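Local coordinates for protein obscurin (Homo sapiens, PDB 4C4K) that probably acts as a giant muscle scaffold and signalling protein with kinase and RhoGEF regions, its immunoglobulin domains serving protein-protein recognition, at residues N31-V36 with D58-T63. Sequence-based numbering, arbitrary orientation.
Sequences NPTPQV and DLYRLT. With EDO (1,2-ethanediol), chain G; EDO (1,2-ethanediol), chain F.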
loop_
_atom_site.group_PDB
_atom_site.type_symbol
_atom_site.label_atom_id
_atom_site.label_comp_id
_atom_site.label_asym_id
_atom_site.label_seq_id
_atom_site.Cartn_x
_atom_site.Cartn_y
_atom_site.Cartn_z
ATOM N N ASN A 31 1.095 9.724 -15.004
ATOM C CA ASN A 31 0.809 10.380 -16.275
ATOM C C ASN A 31 0.315 9.338 -17.292
ATOM O O ASN A 31 1.100 8.466 -17.670
ATOM C CB ASN A 31 2.028 11.184 -16.762
ATOM C CG ASN A 31 1.786 12.017 -17.997
ATOM O OD1 ASN A 31 0.655 12.378 -18.339
ATOM N ND2 ASN A 31 2.864 12.360 -18.682
ATOM N N PRO A 32 -0.991 9.316 -17.669
ATOM C CA PRO A 32 -2.098 10.248 -17.309
ATOM C C PRO A 32 -2.484 10.225 -15.823
ATOM O O PRO A 32 -2.109 9.298 -15.100
ATOM C CB PRO A 32 -3.272 9.741 -18.168
ATOM C CG PRO A 32 -2.626 8.989 -19.294
ATOM C CD PRO A 32 -1.467 8.302 -18.629
ATOM N N THR A 33 -3.197 11.266 -15.361
ATOM C CA THR A 33 -3.647 11.379 -13.969
ATOM C C THR A 33 -4.438 10.125 -13.578
ATOM O O THR A 33 -5.367 9.741 -14.299
ATOM C CB THR A 33 -4.427 12.683 -13.730
ATOM O OG1 THR A 33 -3.569 13.775 -14.047
ATOM C CG2 THR A 33 -4.872 12.819 -12.296
ATOM N N PRO A 34 -4.023 9.419 -12.497
ATOM C CA PRO A 34 -4.670 8.134 -12.195
ATOM C C PRO A 34 -6.042 8.260 -11.568
ATOM O O PRO A 34 -6.306 9.227 -10.865
ATOM C CB PRO A 34 -3.702 7.463 -11.202
ATOM C CG PRO A 34 -2.968 8.604 -10.553
ATOM C CD PRO A 34 -2.870 9.684 -11.602
ATOM N N GLN A 35 -6.887 7.243 -11.802
ATOM C CA GLN A 35 -8.188 7.068 -11.186
ATOM C C GLN A 35 -7.854 6.466 -9.813
ATOM O O GLN A 35 -7.142 5.454 -9.731
ATOM C CB GLN A 35 -9.013 6.074 -12.026
ATOM C CG GLN A 35 -10.451 5.858 -11.542
ATOM C CD GLN A 35 -11.227 4.894 -12.417
ATOM O OE1 GLN A 35 -11.115 4.890 -13.651
ATOM N NE2 GLN A 35 -12.062 4.075 -11.797
ATOM N N VAL A 36 -8.316 7.103 -8.741
ATOM C CA VAL A 36 -8.012 6.650 -7.379
ATOM C C VAL A 36 -9.265 6.167 -6.668
ATOM O O VAL A 36 -10.284 6.840 -6.695
ATOM C CB VAL A 36 -7.238 7.729 -6.571
ATOM C CG1 VAL A 36 -7.032 7.330 -5.108
ATOM C CG2 VAL A 36 -5.914 8.092 -7.250
ATOM N N ASP A 58 -2.691 16.371 -6.455
ATOM C CA ASP A 58 -2.177 15.004 -6.248
ATOM C C ASP A 58 -2.528 14.421 -4.841
ATOM O O ASP A 58 -2.014 13.366 -4.476
ATOM C CB ASP A 58 -0.644 14.975 -6.469
ATOM C CG ASP A 58 0.161 15.955 -5.616
ATOM O OD1 ASP A 58 -0.360 16.406 -4.566
ATOM O OD2 ASP A 58 1.333 16.223 -5.964
ATOM N N LEU A 59 -3.332 15.130 -4.033
ATOM C CA LEU A 59 -3.668 14.641 -2.692
ATOM C C LEU A 59 -5.107 14.125 -2.731
ATOM O O LEU A 59 -6.000 14.799 -3.249
ATOM C CB LEU A 59 -3.405 15.733 -1.612
ATOM C CG LEU A 59 -3.671 15.421 -0.089
ATOM C CD1 LEU A 59 -2.747 14.322 0.454
ATOM C CD2 LEU A 59 -3.455 16.668 0.777
ATOM N N TYR A 60 -5.292 12.876 -2.285
ATOM C CA TYR A 60 -6.565 12.129 -2.295
ATOM C C TYR A 60 -6.972 11.770 -0.881
ATOM O O TYR A 60 -6.152 11.301 -0.097
ATOM C CB TYR A 60 -6.440 10.866 -3.157
ATOM C CG TYR A 60 -6.092 11.180 -4.594
ATOM C CD1 TYR A 60 -4.778 11.455 -4.969
ATOM C CD2 TYR A 60 -7.070 11.200 -5.580
ATOM C CE1 TYR A 60 -4.446 11.723 -6.295
ATOM C CE2 TYR A 60 -6.749 11.473 -6.912
ATOM C CZ TYR A 60 -5.437 11.755 -7.259
ATOM O OH TYR A 60 -5.099 12.026 -8.561
ATOM N N ARG A 61 -8.250 11.955 -0.577
ATOM C CA ARG A 61 -8.770 11.780 0.767
ATOM C C ARG A 61 -10.028 10.910 0.834
ATOM O O ARG A 61 -10.907 10.966 -0.035
ATOM C CB ARG A 61 -9.062 13.183 1.347
ATOM C CG ARG A 61 -9.465 13.252 2.829
ATOM C CD ARG A 61 -9.507 14.697 3.356
ATOM N NE ARG A 61 -8.226 15.365 3.079
ATOM C CZ ARG A 61 -7.103 15.178 3.770
ATOM N NH1 ARG A 61 -7.106 14.433 4.871
ATOM N NH2 ARG A 61 -5.983 15.783 3.398
ATOM N N LEU A 62 -10.096 10.122 1.914
ATOM C CA LEU A 62 -11.244 9.374 2.384
ATOM C C LEU A 62 -11.501 9.806 3.826
ATOM O O LEU A 62 -10.695 9.504 4.704
ATOM C CB LEU A 62 -11.048 7.848 2.310
ATOM C CG LEU A 62 -12.198 7.001 2.953
ATOM C CD1 LEU A 62 -13.592 7.384 2.361
ATOM C CD2 LEU A 62 -11.924 5.520 2.807
ATOM N N THR A 63 -12.625 10.510 4.074
ATOM C CA THR A 63 -12.982 10.908 5.436
ATOM C C THR A 63 -14.134 10.031 5.878
ATOM O O THR A 63 -15.079 9.855 5.127
ATOM C CB THR A 63 -13.360 12.405 5.512
ATOM O OG1 THR A 63 -12.216 13.167 5.140
ATOM C CG2 THR A 63 -13.814 12.825 6.911
HETATM C C1 EDO G . -8.569 16.679 -0.525
HETATM O O1 EDO G . -9.332 16.652 0.660
HETATM C C2 EDO G . -7.156 16.308 -0.119
HETATM O O2 EDO G . -6.718 17.200 0.913
HETATM C C1 EDO F . -10.883 10.663 -4.384
HETATM O O1 EDO F . -11.017 10.380 -5.763
HETATM C C2 EDO F . -10.208 9.454 -3.712
HETATM O O2 EDO F . -10.040 9.753 -2.341
HETATM O O HOH W 1 -7.859 11.254 -10.437
#
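One face of the Tyr60 ring is occupied by Val36, whose CG2 methyl stands 3.6 Å from the ring centroid and only 16° off the ring normal, the geometry of a CH-pi contact. The methyl is displaced slightly toward the rim, as its closest ring atom shows: CG2 of Val36 lies 3.5 Å from CE2 of Tyr60. Near the plane of the ring, at its edge, come a water and C1 of the 1,2-ethanediol of chain F, probably a crystallisation additive. The Arg61 guanidinium takes a second such diol, of chain G, at its edge: O1 lies in its plane and accepts from NE of Arg61 at 3.0 Å, while NH2 donates to O2. With CG1 of Val36 trans to the backbone N (chi1 174°), CG2 is the branch turned over the Tyr60 ring. A chi1 of -60° carries that ring out toward Thr33 and Pro34, which places OH beside them.

The fold is an I-set immunoglobulin sandwich, and the pair spans its two sheets: strand 59-64 lies antiparallel between 22-31 and 51-56, whereas 35-40 lies antiparallel between 43-44 and 73-80. No direct hydrogen bond links the segments 31-36 and 58-63, consistent with a bridge made by side chains between sheets. Val36 also touches Ile28 of strand 22-31 and Cys77 and Ala79 of strand 73-80, and Pro34 also meets Ile28 and Ala79.

At the phenol end, CG2 of Thr33 lies 3.8 Å from OH of Tyr60. That hydroxyl is equally far from O of Pro34, too long for a direct bond, and the carbonyl sits obliquely to the ring. The edge water mediates instead: it donates to O of Pro34 at 2.6 Å and makes a weak bond of 3.4 Å with OH of Tyr60. At the next residue, O2 of the chain F diol donates to O of Arg61 at 2.7 Å.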